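Local atomic coordinates of 2,3-bisphosphoglycerate-independent phosphoglycerate mutase (Pyrococcus horikoshii, PDB entry 2ZKT), a protein that probably interconverts 2-phosphoglycerate and 3-phosphoglycerate in glycolysis, as a metal-binding, cofactor-independent phosphoglycerate mutase. Residues 327-330 with 331-335; 32-35 with 36-40; 69-72 with 73-76; 58-61 with 62-66. All coordinates share one frame; numbering follows the deposited sequence.

Interaction 1: 327-330 with 331-335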
loop_
_atom_site.group_PDB
_atom_site.type_symbol
_atom_site.label_atom_id
_atom_site.label_comp_id
_atom_site.label_asym_id
_atom_site.label_seq_id
_atom_site.Cartn_x
_atom_site.Cartn_y
_atom_site.Cartn_z
ATOM N N ILE B 327 -9.406 3.801 8.273
ATOM C CA ILE B 327 -8.706 4.171 9.508
ATOM C C ILE B 327 -8.308 5.647 9.455
ATOM O O ILE B 327 -8.407 6.360 10.455
ATOM C CB ILE B 327 -7.441 3.291 9.707
ATOM C CG1 ILE B 327 -7.877 1.842 10.000
ATOM C CG2 ILE B 327 -6.568 3.847 10.846
ATOM C CD1 ILE B 327 -6.928 0.788 9.466
ATOM N N GLY B 328 -7.863 6.097 8.279
ATOM C CA GLY B 328 -7.476 7.494 8.113
ATOM C C GLY B 328 -8.625 8.437 8.460
ATOM O O GLY B 328 -8.415 9.514 9.031
ATOM N N TYR B 329 -9.847 8.042 8.112
ATOM C CA TYR B 329 -11.018 8.861 8.425
ATOM C C TYR B 329 -11.155 8.965 9.955
ATOM O O TYR B 329 -11.254 10.068 10.511
ATOM C CB TYR B 329 -12.291 8.228 7.837
ATOM C CG TYR B 329 -13.563 8.950 8.247
ATOM C CD1 TYR B 329 -13.977 10.119 7.587
ATOM C CD2 TYR B 329 -14.322 8.500 9.332
ATOM C CE1 TYR B 329 -15.113 10.818 8.006
ATOM C CE2 TYR B 329 -15.455 9.193 9.763
ATOM C CZ TYR B 329 -15.847 10.351 9.100
ATOM O OH TYR B 329 -16.955 11.045 9.552
ATOM N N ILE B 330 -11.154 7.810 10.632
ATOM C CA ILE B 330 -11.279 7.779 12.087
ATOM C C ILE B 330 -10.234 8.644 12.780
ATOM O O ILE B 330 -10.558 9.394 13.708
ATOM C CB ILE B 330 -11.156 6.339 12.644
ATOM C CG1 ILE B 330 -12.304 5.474 12.107
ATOM C CG2 ILE B 330 -11.170 6.367 14.167
ATOM C CD1 ILE B 330 -12.144 3.983 12.393
ATOM N N LEU B 331 -8.977 8.537 12.342
ATOM C CA LEU B 331 -7.903 9.322 12.950
ATOM C C LEU B 331 -8.137 10.832 12.837
ATOM O O LEU B 331 -7.695 11.600 13.705
ATOM C CB LEU B 331 -6.543 8.968 12.316
ATOM C CG LEU B 331 -6.023 7.536 12.536
ATOM C CD1 LEU B 331 -4.617 7.413 11.957
ATOM C CD2 LEU B 331 -6.008 7.206 14.032
ATOM N N ASP B 332 -8.827 11.257 11.774
ATOM C CA ASP B 332 -9.100 12.685 11.566
ATOM C C ASP B 332 -10.217 13.217 12.457
ATOM O O ASP B 332 -10.446 14.427 12.506
ATOM C CB ASP B 332 -9.473 12.973 10.100
ATOM C CG ASP B 332 -8.291 12.837 9.154
ATOM O OD1 ASP B 332 -7.169 13.244 9.541
ATOM O OD2 ASP B 332 -8.482 12.340 8.018
ATOM N N HIS B 333 -10.908 12.318 13.163
ATOM C CA HIS B 333 -12.017 12.735 14.023
ATOM C C HIS B 333 -11.881 12.318 15.483
ATOM O O HIS B 333 -12.844 12.428 16.246
ATOM C CB HIS B 333 -13.337 12.187 13.468
ATOM C CG HIS B 333 -13.672 12.703 12.100
ATOM N ND1 HIS B 333 -13.579 11.922 10.961
ATOM C CD2 HIS B 333 -14.133 13.913 11.687
ATOM C CE1 HIS B 333 -13.965 12.629 9.908
ATOM N NE2 HIS B 333 -14.307 13.840 10.321
ATOM N N VAL B 334 -10.702 11.840 15.881
ATOM C CA VAL B 334 -10.503 11.424 17.273
ATOM C C VAL B 334 -9.171 11.911 17.831
ATOM O O VAL B 334 -8.204 12.105 17.089
ATOM C CB VAL B 334 -10.553 9.875 17.431
ATOM C CG1 VAL B 334 -11.833 9.328 16.815
ATOM C CG2 VAL B 334 -9.316 9.235 16.789
ATOM N N ASP B 335 -9.137 12.109 19.148
ATOM C CA ASP B 335 -7.929 12.552 19.839
ATOM C C ASP B 335 -7.277 11.296 20.433
ATOM O O ASP B 335 -7.904 10.574 21.225
ATOM C CB ASP B 335 -8.308 13.555 20.945
ATOM C CG ASP B 335 -7.111 14.005 21.778
ATOM O OD1 ASP B 335 -5.997 14.144 21.227
ATOM O OD2 ASP B 335 -7.295 14.236 22.993
#
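The C-terminal end of helix 313-331 brings Y329 and H333, one helical turn apart, together on its surface, while the backbone bonds of the last turn change partners. L331 N donates to I327 O at 2.9 Å in regular i to i+4 fashion. D332 N is shared between G328 O and Y329 O, and H333 N reaches back three residues to I330 O (3.0 Å). The imidazole of H333 lies obliquely over one face of the Y329 phenol ring, and its ND1 makes a weak bond to Y329 O at 3.0 Å. The two rings are modelled too close together, so the exact spacing and the placing of ND1 over the phenol are doubtful. With CG of Y329 trans to its own N (chi1 174°), the phenol extends along the side that H333 occupies. A serine in place of Y329 would probably take away the aromatic face beside the imidazole, leaving that ring freer to turn. On another side of the turn, I330 CG2 meets V334 CG1 at 4.0 Å. Y329 and H333 pack on helix 280-291, I330 reaches L8 and I10 of strand 6-12, and I327 and L331 face helix 35-43.

Interaction 2: 32-35 with 36-40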
loop_
_atom_site.group_PDB
_atom_site.type_symbol
_atom_site.label_atom_id
_atom_site.label_comp_id
_atom_site.label_asym_id
_atom_site.label_seq_id
_atom_site.Cartn_x
_atom_site.Cartn_y
_atom_site.Cartn_z
ATOM N N ALA B 32 0.886 -3.401 0.313
ATOM C CA ALA B 32 -0.197 -2.417 0.254
ATOM C C ALA B 32 0.234 -1.056 0.777
ATOM O O ALA B 32 0.955 -0.965 1.758
ATOM C CB ALA B 32 -1.404 -2.923 1.058
ATOM N N ASN B 33 -0.214 0.008 0.115
ATOM C CA ASN B 33 0.115 1.364 0.544
ATOM C C ASN B 33 -0.821 1.705 1.711
ATOM O O ASN B 33 -2.022 1.920 1.520
ATOM C CB ASN B 33 -0.089 2.339 -0.629
ATOM C CG ASN B 33 0.212 3.782 -0.256
ATOM O OD1 ASN B 33 1.234 4.074 0.363
ATOM N ND2 ASN B 33 -0.676 4.693 -0.646
ATOM N N THR B 34 -0.257 1.754 2.919
ATOM C CA THR B 34 -1.029 2.028 4.135
ATOM C C THR B 34 -0.378 3.116 4.990
ATOM O O THR B 34 0.045 2.861 6.125
ATOM C CB THR B 34 -1.141 0.748 4.994
ATOM O OG1 THR B 34 0.179 0.335 5.396
ATOM C CG2 THR B 34 -1.776 -0.388 4.188
ATOM N N PRO B 35 -0.330 4.360 4.476
ATOM C CA PRO B 35 0.289 5.464 5.227
ATOM C C PRO B 35 -0.263 5.738 6.630
ATOM O O PRO B 35 0.472 6.213 7.493
ATOM C CB PRO B 35 0.114 6.655 4.282
ATOM C CG PRO B 35 -1.196 6.356 3.606
ATOM C CD PRO B 35 -1.050 4.871 3.286
ATOM N N ASN B 36 -1.549 5.447 6.865
ATOM C CA ASN B 36 -2.165 5.694 8.178
ATOM C C ASN B 36 -1.753 4.675 9.245
ATOM O O ASN B 36 -1.431 5.048 10.377
ATOM C CB ASN B 36 -3.697 5.760 8.044
ATOM C CG ASN B 36 -4.164 7.056 7.364
ATOM O OD1 ASN B 36 -4.020 8.142 7.920
ATOM N ND2 ASN B 36 -4.702 6.939 6.148
ATOM N N MET B 37 -1.753 3.393 8.898
ATOM C CA MET B 37 -1.324 2.391 9.868
ATOM C C MET B 37 0.192 2.566 10.123
ATOM O O MET B 37 0.663 2.363 11.253
ATOM C CB MET B 37 -1.671 0.969 9.375
ATOM C CG MET B 37 -3.191 0.682 9.438
ATOM S SD MET B 37 -3.733 -1.000 8.988
ATOM C CE MET B 37 -4.088 -0.822 7.202
ATOM N N ASP B 38 0.952 2.969 9.094
ATOM C CA ASP B 38 2.399 3.191 9.260
ATOM C C ASP B 38 2.628 4.367 10.225
ATOM O O ASP B 38 3.569 4.354 11.025
ATOM C CB ASP B 38 3.085 3.522 7.918
ATOM C CG ASP B 38 3.088 2.337 6.942
ATOM O OD1 ASP B 38 2.533 1.265 7.298
ATOM O OD2 ASP B 38 3.643 2.488 5.818
ATOM N N LYS B 39 1.774 5.387 10.133
ATOM C CA LYS B 39 1.877 6.551 11.007
ATOM C C LYS B 39 1.617 6.102 12.451
ATOM O O LYS B 39 2.345 6.482 13.379
ATOM C CB LYS B 39 0.837 7.608 10.594
ATOM C CG LYS B 39 0.796 8.827 11.507
ATOM C CD LYS B 39 -0.643 9.200 11.869
ATOM C CE LYS B 39 -1.439 9.640 10.635
ATOM N NZ LYS B 39 -2.065 10.993 10.790
ATOM N N LEU B 40 0.572 5.292 12.633
ATOM C CA LEU B 40 0.227 4.791 13.963
ATOM C C LEU B 40 1.316 3.858 14.520
ATOM O O LEU B 40 1.639 3.909 15.718
ATOM C CB LEU B 40 -1.124 4.059 13.913
ATOM C CG LEU B 40 -2.359 4.958 13.767
ATOM C CD1 LEU B 40 -3.618 4.082 13.653
ATOM C CD2 LEU B 40 -2.457 5.894 14.975
HETATM O O HOH W 1 2.896 0.695 3.434
#
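T34 and D38 meet in a local contact at the N-terminus of helix 35-43, just after the short helix 28-31, in the metalloenzyme fold of the alkaline phosphatase superfamily. T34 occupies the N-cap position, but its side chain makes no capping bond; P35 follows as the first helical residue. The first turn closes through the backbone: D38 N donates to T34 O at 3.1 Å in a fairly straight bond (N-H...O 160°), and K39 N donates to P35 O. The N-H groups of N36 and M37 donate to the carboxylate of D324 on helix 313-331, which supplies from outside what the T34 side chain does not. Around the turn, the methyl CE of M37 packs against T34 CG2 at 3.8 Å, brought there by a bend at chi3 (-93°), and M37 continues onto I320 and I327 of helix 313-331. The D38 side chain crosses that of T34 at about a right angle. Its OD1 accepts from F378 N and lies 3.2 Å from T34 OG1, a weak bond whose proton is not settled. An alanine at D38 would probably leave F378 N without its acceptor and loosen the tie between this helix start and the F378 loop. P35 and K39 also pack on Y31 and N24 of the second subunit. A water bridges the turn, donating to A32 O and, at 3.1 Å, to D38 OD2.

Interaction 3: 69-72 with 73-76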
loop_
_atom_site.group_PDB
_atom_site.type_symbol
_atom_site.label_atom_id
_atom_site.label_comp_id
_atom_site.label_asym_id
_atom_site.label_seq_id
_atom_site.Cartn_x
_atom_site.Cartn_y
_atom_site.Cartn_z
ATOM N N GLY B 69 -10.752 -11.063 24.905
ATOM C CA GLY B 69 -10.148 -11.273 26.219
ATOM C C GLY B 69 -10.407 -12.603 26.914
ATOM O O GLY B 69 -10.073 -12.770 28.092
ATOM N N TYR B 70 -10.990 -13.563 26.204
ATOM C CA TYR B 70 -11.293 -14.858 26.813
ATOM C C TYR B 70 -10.355 -15.957 26.331
ATOM O O TYR B 70 -9.698 -15.827 25.291
ATOM C CB TYR B 70 -12.744 -15.261 26.485
ATOM C CG TYR B 70 -13.781 -14.273 26.989
ATOM C CD1 TYR B 70 -14.179 -14.264 28.340
ATOM C CD2 TYR B 70 -14.321 -13.311 26.136
ATOM C CE1 TYR B 70 -15.084 -13.321 28.820
ATOM C CE2 TYR B 70 -15.226 -12.356 26.605
ATOM C CZ TYR B 70 -15.605 -12.364 27.945
ATOM O OH TYR B 70 -16.509 -11.422 28.397
ATOM N N ASP B 71 -10.301 -17.041 27.102
ATOM C CA ASP B 71 -9.488 -18.201 26.745
ATOM C C ASP B 71 -10.410 -19.100 25.910
ATOM O O ASP B 71 -11.365 -19.687 26.431
ATOM C CB ASP B 71 -9.018 -18.942 28.011
ATOM C CG ASP B 71 -8.226 -20.205 27.696
ATOM O OD1 ASP B 71 -8.836 -21.201 27.238
ATOM O OD2 ASP B 71 -6.989 -20.198 27.901
ATOM N N PRO B 72 -10.136 -19.207 24.599
ATOM C CA PRO B 72 -10.964 -20.037 23.708
ATOM C C PRO B 72 -11.085 -21.502 24.134
ATOM O O PRO B 72 -12.169 -22.082 24.061
ATOM C CB PRO B 72 -10.289 -19.864 22.338
ATOM C CG PRO B 72 -8.841 -19.594 22.703
ATOM C CD PRO B 72 -8.952 -18.670 23.888
ATOM N N TYR B 73 -9.983 -22.096 24.593
ATOM C CA TYR B 73 -10.012 -23.494 25.017
ATOM C C TYR B 73 -10.963 -23.777 26.185
ATOM O O TYR B 73 -11.440 -24.912 26.336
ATOM C CB TYR B 73 -8.601 -23.979 25.384
ATOM C CG TYR B 73 -7.742 -24.353 24.186
ATOM C CD1 TYR B 73 -8.263 -25.133 23.144
ATOM C CD2 TYR B 73 -6.401 -23.967 24.111
ATOM C CE1 TYR B 73 -7.468 -25.522 22.064
ATOM C CE2 TYR B 73 -5.597 -24.353 23.037
ATOM C CZ TYR B 73 -6.135 -25.133 22.018
ATOM O OH TYR B 73 -5.335 -25.534 20.961
ATOM N N GLU B 74 -11.251 -22.761 27.003
ATOM C CA GLU B 74 -12.147 -22.956 28.152
ATOM C C GLU B 74 -13.559 -22.407 27.959
ATOM O O GLU B 74 -14.520 -22.918 28.549
ATOM C CB GLU B 74 -11.552 -22.311 29.405
ATOM C CG GLU B 74 -10.144 -22.757 29.732
ATOM C CD GLU B 74 -9.740 -22.364 31.140
ATOM O OE1 GLU B 74 -10.265 -22.989 32.094
ATOM O OE2 GLU B 74 -8.913 -21.432 31.289
ATOM N N THR B 75 -13.688 -21.361 27.143
ATOM C CA THR B 75 -14.996 -20.742 26.917
ATOM C C THR B 75 -15.787 -21.306 25.731
ATOM O O THR B 75 -17.017 -21.391 25.784
ATOM C CB THR B 75 -14.843 -19.220 26.708
ATOM O OG1 THR B 75 -13.928 -18.976 25.627
ATOM C CG2 THR B 75 -14.298 -18.556 27.972
ATOM N N TYR B 76 -15.075 -21.693 24.668
ATOM C CA TYR B 76 -15.711 -22.209 23.461
ATOM C C TYR B 76 -16.576 -23.456 23.646
ATOM O O TYR B 76 -16.111 -24.510 24.109
ATOM C CB TYR B 76 -14.665 -22.489 22.378
ATOM C CG TYR B 76 -15.274 -22.720 21.010
ATOM C CD1 TYR B 76 -16.053 -21.732 20.399
ATOM C CD2 TYR B 76 -15.045 -23.909 20.307
ATOM C CE1 TYR B 76 -16.577 -21.913 19.116
ATOM C CE2 TYR B 76 -15.570 -24.098 19.019
ATOM C CZ TYR B 76 -16.326 -23.094 18.438
ATOM O OH TYR B 76 -16.795 -23.249 17.159
#
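Y70 CB rests on the T75 methyl CG2 at 3.9 Å, just after G69 closes the preceding helix 60-67 in a Schellman motif with positive phi. Beyond CB the Y70 ring leads away from this contact, packing on F238 and Q241 while its hydroxyl bonds to M236 O. D71 comes next, and both its backbone and its side chain serve the new helix. Its carbonyl O receives three donors: T75 N at 3.0 Å nearly in line with the C=O bond, and E74 N and T75 OG1 from opposite faces of the carbonyl plane. The T75 hydroxyl, at 2.8 Å, is put there by a chi1 of 56°, which sets OG1 between its own N and carbonyl carbon. D71 is the N-cap of helix 72-75, and its OD1 adds a weak capping bond to E74 N (2.9 Å). The D71 and E74 carboxylates stand nearly perpendicular, their planes 85° apart, with OD1 and OE2 at 4.1 Å; these like charges probably disfavour any closer approach. P72, the first helical residue, turns its ring toward S66 of helix 60-67 and offers its carbonyl O to Y76 N at 3.0 Å, where the chain leaves the helix.

Interaction 4: 58-61 with 62-66. With ZN (zinc ion), chain G.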
loop_
_atom_site.group_PDB
_atom_site.type_symbol
_atom_site.label_atom_id
_atom_site.label_comp_id
_atom_site.label_asym_id
_atom_site.label_seq_id
_atom_site.Cartn_x
_atom_site.Cartn_y
_atom_site.Cartn_z
ATOM N N ALA B 58 -7.031 -20.769 14.103
ATOM C CA ALA B 58 -8.260 -20.524 14.845
ATOM C C ALA B 58 -9.417 -20.240 13.893
ATOM O O ALA B 58 -9.252 -19.521 12.896
ATOM C CB ALA B 58 -8.076 -19.330 15.770
ATOM N N GLY B 59 -10.585 -20.814 14.197
ATOM C CA GLY B 59 -11.766 -20.538 13.392
ATOM C C GLY B 59 -12.124 -19.095 13.728
ATOM O O GLY B 59 -11.643 -18.557 14.733
ATOM N N SER B 60 -12.959 -18.453 12.914
ATOM C CA SER B 60 -13.317 -17.056 13.168
ATOM C C SER B 60 -13.966 -16.816 14.543
ATOM O O SER B 60 -13.709 -15.795 15.183
ATOM C CB SER B 60 -14.253 -16.547 12.064
ATOM O OG SER B 60 -14.067 -15.157 11.837
ATOM N N ASP B 61 -14.804 -17.753 14.995
ATOM C CA ASP B 61 -15.491 -17.606 16.285
ATOM C C ASP B 61 -14.548 -17.707 17.494
ATOM O O ASP B 61 -14.573 -16.840 18.379
ATOM C CB ASP B 61 -16.637 -18.637 16.396
ATOM C CG ASP B 61 -16.189 -20.060 16.071
ATOM O OD1 ASP B 61 -15.021 -20.248 15.650
ATOM O OD2 ASP B 61 -17.014 -20.995 16.231
ATOM N N THR B 62 -13.717 -18.753 17.529
ATOM C CA THR B 62 -12.760 -18.952 18.625
ATOM C C THR B 62 -11.684 -17.835 18.661
ATOM O O THR B 62 -11.182 -17.469 19.732
ATOM C CB THR B 62 -12.039 -20.334 18.501
ATOM O OG1 THR B 62 -11.333 -20.407 17.245
ATOM C CG2 THR B 62 -13.058 -21.487 18.584
ATOM N N ALA B 63 -11.337 -17.297 17.485
ATOM C CA ALA B 63 -10.337 -16.232 17.398
ATOM C C ALA B 63 -10.873 -14.954 18.032
ATOM O O ALA B 63 -10.123 -14.202 18.669
ATOM C CB ALA B 63 -9.953 -15.963 15.925
ATOM N N HIS B 64 -12.175 -14.709 17.857
ATOM C CA HIS B 64 -12.779 -13.494 18.403
ATOM C C HIS B 64 -13.053 -13.599 19.914
ATOM O O HIS B 64 -13.047 -12.611 20.638
ATOM C CB HIS B 64 -14.072 -13.184 17.632
ATOM C CG HIS B 64 -13.766 -12.364 16.398
ATOM N ND1 HIS B 64 -13.666 -12.884 15.146
ATOM C CD2 HIS B 64 -13.547 -10.978 16.313
ATOM C CE1 HIS B 64 -13.409 -11.834 14.328
ATOM N NE2 HIS B 64 -13.334 -10.680 15.004
ATOM N N LEU B 65 -13.352 -14.830 20.398
ATOM C CA LEU B 65 -13.472 -14.971 21.851
ATOM C C LEU B 65 -12.143 -14.576 22.491
ATOM O O LEU B 65 -12.059 -13.972 23.555
ATOM C CB LEU B 65 -13.762 -16.442 22.207
ATOM C CG LEU B 65 -15.239 -16.862 22.094
ATOM C CD1 LEU B 65 -15.401 -18.377 22.173
ATOM C CD2 LEU B 65 -16.136 -16.304 23.203
ATOM N N SER B 66 -11.068 -14.992 21.787
ATOM C CA SER B 66 -9.717 -14.683 22.242
ATOM C C SER B 66 -9.441 -13.173 22.197
ATOM O O SER B 66 -8.985 -12.576 23.166
ATOM C CB SER B 66 -8.729 -15.437 21.337
ATOM O OG SER B 66 -7.392 -15.208 21.780
HETATM ZN ZN ZN G . -11.953 -14.336 10.599
#
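S60 and H64 form the tightly bonded side of this first helical turn. The S60 carbonyl O takes two donors from H64, its backbone N at 3.3 Å and its ring ND1 at 2.9 Å, arriving from opposite faces of the carbonyl plane. The oxygen lies only 7° out of the imidazole plane, so the ring is held edge-on and its rotation is fixed, while H300 and V258 pack around it. G59, at the N-cap, is gripped similarly: its carbonyl O accepts from A63 N (3.0 Å) and from T62 OG1, and A58 CB and A63 CB touch at 3.9 Å. The buried D61 folds its carboxylate back along the chain (chi1 51°), so that OD1 accepts from T62 N at 2.7 Å, and OD2 bonds to Y76 OH. By contrast, the partly exposed S60 side chain makes no close contact with 62-66: its OG stays 4.0 Å from H64 ND1 and turns to the zinc ion at 2.6 Å. A helix N-terminus carrying a metal-bound serine is characteristic of the active site of phosphoglycerate mutases of the alkaline phosphatase superfamily, and here D13, D346 and H347 complete the zinc site.

The four contacts form two touching pairs. Interactions 1 and 2 join helices 313-331 and 35-43 side by side: I327 CD1 meets M37 SD at 3.7 Å, and L331 packs on L40. Interaction 1 is the C-terminal end of one helix, with an exposed histidine; interaction 2 is the start of the other, relying on an outside carboxylate and reaching the second subunit. Interactions 3 and 4 lie on consecutive helices 72-75 and 60-67, joined by a loop in which Y70 N probably bonds back to L65 O (2.9 Å). Interaction 4 is the most buried and alone binds zinc, whereas interaction 3 carries exposed Y73 and E74. The centres of interactions 2 and 4 lie about 26 Å apart.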